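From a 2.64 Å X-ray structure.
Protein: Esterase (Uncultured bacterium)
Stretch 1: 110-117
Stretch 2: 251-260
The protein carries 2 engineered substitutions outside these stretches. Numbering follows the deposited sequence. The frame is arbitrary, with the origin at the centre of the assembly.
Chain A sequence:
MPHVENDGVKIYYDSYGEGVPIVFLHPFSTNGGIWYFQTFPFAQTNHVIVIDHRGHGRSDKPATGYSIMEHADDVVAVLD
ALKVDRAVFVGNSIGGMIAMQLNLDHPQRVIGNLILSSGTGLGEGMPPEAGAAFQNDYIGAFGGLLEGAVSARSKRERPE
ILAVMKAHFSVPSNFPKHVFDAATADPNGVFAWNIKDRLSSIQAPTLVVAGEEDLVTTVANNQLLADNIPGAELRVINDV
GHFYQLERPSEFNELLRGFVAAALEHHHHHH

Stretch 1, residues 110-117: VIGNLILS
Stretch 2, residues 251-260: EFNELLRGFV

How do the two stretches lie against each other? Residues 112-116 form an extended strand, and a helix that begins earlier in the chain runs through 251-257 (phi/psi near -65/-38). The two run roughly antiparallel, their directions 154° apart and their axes 10.7 Å apart at closest approach. Leu114 CA faces Leu256 CA at 7.4 Å, and Leu116 CA lies 9.8 Å from Phe252 CA, so walking up the strand means walking back down the helix. No hydrogen bond crosses between them; the contact is apolar packing that buries 335 Å² in all.

What receives the start of stretch 1? The chain turns a corner at Ile111 (phi/psi -88/-49), whose side chain, chi1 m and chi2 t, brings CG2 to 4.3 Å from Phe259 CZ. Ile111 C lies at the edge of that ring, near its plane. Gly112, almost fully extended at -176/176, allows the closest approach: its CA is 3.4 Å from Phe259 CZ. A CB here would point toward stretch 2 and sit 2.2 Å from Phe259 CZ, a clash, so glycine fits where the ring tip presses on the backbone. Phe259 follows the helix at phi/psi -87/86, with chi1 t and chi2 25°, and its N bonds to Leu256 O at 3.1 Å.

Why does a polar Asn113 fit beside this apolar contact? Its CA-to-CB bond points away from stretch 2, and with chi1 m and chi2 -72° its amide is hydrogen-bonded elsewhere in the structure. What it offers the contact is backbone: Asn113 N is 4.0 Å from Phe259 CE2.

Which residue anchors the middle? Leu114 (-113/105), with chi1 and chi2 both t, points toward the helix and gives up 89 Å², the most of any residue here. Its forked end suits two neighbours: Leu114 CD1 meets Leu256 CD1 at 3.6 Å, while Leu114 CD2 reaches Phe252 CE1 at 3.8 Å. Leu256 leaves its backbone sideways, but chi1 t and chi2 p bring its end nearer the strand.

How does the contact finish? Ile115 (-92/112) is buried but out of reach, consistent with the alternation of a strand, and Leu116 (-107/116) points toward the helix again. With chi1 t and chi2 p, Leu116 CD2 comes to 3.9 Å from Phe252 CE1. Phe252 has chi1 t and chi2 88°; CE1 is its closest atom to both leucines, each approaching obliquely, and Leu114 CD2 also lies 3.9 Å from Phe252 CZ. Ser117 turns away from extended geometry at 52/62 and makes no contact.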

# COMPACT_ATOMS: atom_id res chain seq x y z
N VAL A 110 -15.03 -17.58 -12.76
CA VAL A 110 -14.35 -16.54 -13.52
C VAL A 110 -15.33 -15.66 -14.30
O VAL A 110 -16.12 -16.15 -15.10
CB VAL A 110 -13.35 -17.14 -14.53
CG1 VAL A 110 -12.65 -16.04 -15.31
CG2 VAL A 110 -12.34 -18.02 -13.81
N ILE A 111 -15.27 -14.35 -14.06
CA ILE A 111 -15.98 -13.40 -14.90
C ILE A 111 -15.09 -13.02 -16.07
O ILE A 111 -15.52 -13.05 -17.23
CB ILE A 111 -16.39 -12.14 -14.13
CG1 ILE A 111 -17.36 -12.49 -13.00
CG2 ILE A 111 -17.04 -11.13 -15.08
CD1 ILE A 111 -17.81 -11.30 -12.20
N GLY A 112 -13.84 -12.68 -15.77
CA GLY A 112 -12.86 -12.38 -16.79
C GLY A 112 -11.50 -12.12 -16.19
O GLY A 112 -11.34 -12.11 -14.97
N ASN A 113 -10.51 -11.90 -17.05
CA ASN A 113 -9.14 -11.73 -16.59
C ASN A 113 -8.45 -10.50 -17.15
O ASN A 113 -8.59 -10.18 -18.34
CB ASN A 113 -8.31 -12.97 -16.93
CG ASN A 113 -8.98 -14.26 -16.51
OD1 ASN A 113 -9.05 -14.57 -15.33
ND2 ASN A 113 -9.46 -15.01 -17.49
N LEU A 114 -7.71 -9.80 -16.30
CA LEU A 114 -6.73 -8.83 -16.76
C LEU A 114 -5.35 -9.37 -16.40
O LEU A 114 -4.95 -9.35 -15.24
CB LEU A 114 -6.95 -7.44 -16.15
CG LEU A 114 -6.25 -6.27 -16.86
CD1 LEU A 114 -6.96 -4.96 -16.59
CD2 LEU A 114 -4.78 -6.16 -16.48
N ILE A 115 -4.63 -9.86 -17.41
CA ILE A 115 -3.29 -10.39 -17.21
C ILE A 115 -2.25 -9.30 -17.45
O ILE A 115 -2.08 -8.83 -18.57
CB ILE A 115 -3.00 -11.57 -18.15
CG1 ILE A 115 -4.16 -12.56 -18.12
CG2 ILE A 115 -1.72 -12.28 -17.75
CD1 ILE A 115 -4.25 -13.33 -16.83
N LEU A 116 -1.56 -8.89 -16.39
CA LEU A 116 -0.55 -7.84 -16.51
C LEU A 116 0.87 -8.39 -16.40
O LEU A 116 1.26 -8.92 -15.36
CB LEU A 116 -0.74 -6.77 -15.44
CG LEU A 116 0.29 -5.64 -15.52
CD1 LEU A 116 -0.01 -4.73 -16.70
CD2 LEU A 116 0.36 -4.85 -14.22
N SER A 117 1.62 -8.26 -17.49
CA SER A 117 3.04 -8.61 -17.53
C SER A 117 3.32 -10.03 -17.03
O SER A 117 4.03 -10.22 -16.05
CB SER A 117 3.85 -7.61 -16.71
OG SER A 117 3.63 -6.28 -17.16
N GLU A 251 -3.79 5.42 -15.66
CA GLU A 251 -4.03 4.83 -16.97
C GLU A 251 -4.38 3.35 -16.86
O GLU A 251 -5.27 2.86 -17.56
CB GLU A 251 -2.81 5.03 -17.88
CG GLU A 251 -2.58 6.49 -18.26
CD GLU A 251 -1.44 6.66 -19.24
OE1 GLU A 251 -1.22 5.74 -20.06
OE2 GLU A 251 -0.76 7.70 -19.18
N PHE A 252 -3.68 2.64 -15.98
CA PHE A 252 -4.03 1.25 -15.69
C PHE A 252 -5.45 1.19 -15.15
O PHE A 252 -6.21 0.27 -15.48
CB PHE A 252 -3.06 0.64 -14.68
CG PHE A 252 -3.35 -0.80 -14.35
CD1 PHE A 252 -2.82 -1.82 -15.12
CD2 PHE A 252 -4.18 -1.13 -13.28
CE1 PHE A 252 -3.10 -3.14 -14.83
CE2 PHE A 252 -4.45 -2.45 -12.99
CZ PHE A 252 -3.91 -3.46 -13.77
N ASN A 253 -5.81 2.16 -14.32
CA ASN A 253 -7.15 2.24 -13.76
C ASN A 253 -8.22 2.44 -14.83
O ASN A 253 -9.32 1.90 -14.72
CB ASN A 253 -7.24 3.38 -12.73
CG ASN A 253 -6.62 3.01 -11.40
OD1 ASN A 253 -5.88 2.03 -11.29
ND2 ASN A 253 -6.92 3.79 -10.37
N GLU A 254 -7.89 3.22 -15.85
CA GLU A 254 -8.80 3.43 -16.98
C GLU A 254 -8.93 2.16 -17.81
O GLU A 254 -10.02 1.81 -18.27
CB GLU A 254 -8.32 4.58 -17.85
CG GLU A 254 -8.30 5.92 -17.14
CD GLU A 254 -7.62 6.99 -17.96
OE1 GLU A 254 -7.78 6.99 -19.20
OE2 GLU A 254 -6.90 7.83 -17.37
N LEU A 255 -7.81 1.48 -18.02
CA LEU A 255 -7.80 0.23 -18.77
C LEU A 255 -8.64 -0.84 -18.09
O LEU A 255 -9.39 -1.56 -18.74
CB LEU A 255 -6.36 -0.25 -18.96
CG LEU A 255 -6.11 -1.34 -20.00
CD1 LEU A 255 -6.59 -0.89 -21.37
CD2 LEU A 255 -4.64 -1.69 -20.04
N LEU A 256 -8.51 -0.92 -16.76
CA LEU A 256 -9.28 -1.89 -15.98
C LEU A 256 -10.74 -1.47 -15.89
O LEU A 256 -11.63 -2.31 -15.80
CB LEU A 256 -8.68 -2.04 -14.58
CG LEU A 256 -9.35 -3.01 -13.61
CD1 LEU A 256 -9.61 -4.36 -14.25
CD2 LEU A 256 -8.51 -3.17 -12.35
N ARG A 257 -10.97 -0.16 -15.93
CA ARG A 257 -12.33 0.38 -15.98
C ARG A 257 -13.01 -0.01 -17.28
O ARG A 257 -14.24 -0.02 -17.37
CB ARG A 257 -12.31 1.90 -15.83
CG ARG A 257 -12.60 2.40 -14.42
CD ARG A 257 -12.47 3.91 -14.34
NE ARG A 257 -11.12 4.32 -13.94
CZ ARG A 257 -10.62 5.54 -14.15
NH1 ARG A 257 -11.35 6.45 -14.78
NH2 ARG A 257 -9.39 5.83 -13.76
N GLY A 258 -12.20 -0.33 -18.29
CA GLY A 258 -12.71 -0.73 -19.59
C GLY A 258 -13.32 -2.11 -19.57
O GLY A 258 -14.17 -2.44 -20.40
N PHE A 259 -12.88 -2.93 -18.62
CA PHE A 259 -13.43 -4.27 -18.44
C PHE A 259 -14.66 -4.21 -17.53
O PHE A 259 -14.55 -4.40 -16.32
CB PHE A 259 -12.37 -5.20 -17.85
CG PHE A 259 -12.87 -6.60 -17.55
CD1 PHE A 259 -13.94 -7.13 -18.24
CD2 PHE A 259 -12.25 -7.36 -16.58
CE1 PHE A 259 -14.40 -8.40 -17.95
CE2 PHE A 259 -12.70 -8.64 -16.30
CZ PHE A 259 -13.77 -9.15 -16.98
N VAL A 260 -15.82 -3.96 -18.12
CA VAL A 260 -17.04 -3.82 -17.33
C VAL A 260 -18.23 -4.60 -17.89
O VAL A 260 -18.90 -5.33 -17.16
CB VAL A 260 -17.45 -2.34 -17.19
CG1 VAL A 260 -16.66 -1.68 -16.07
CG2 VAL A 260 -17.24 -1.60 -18.51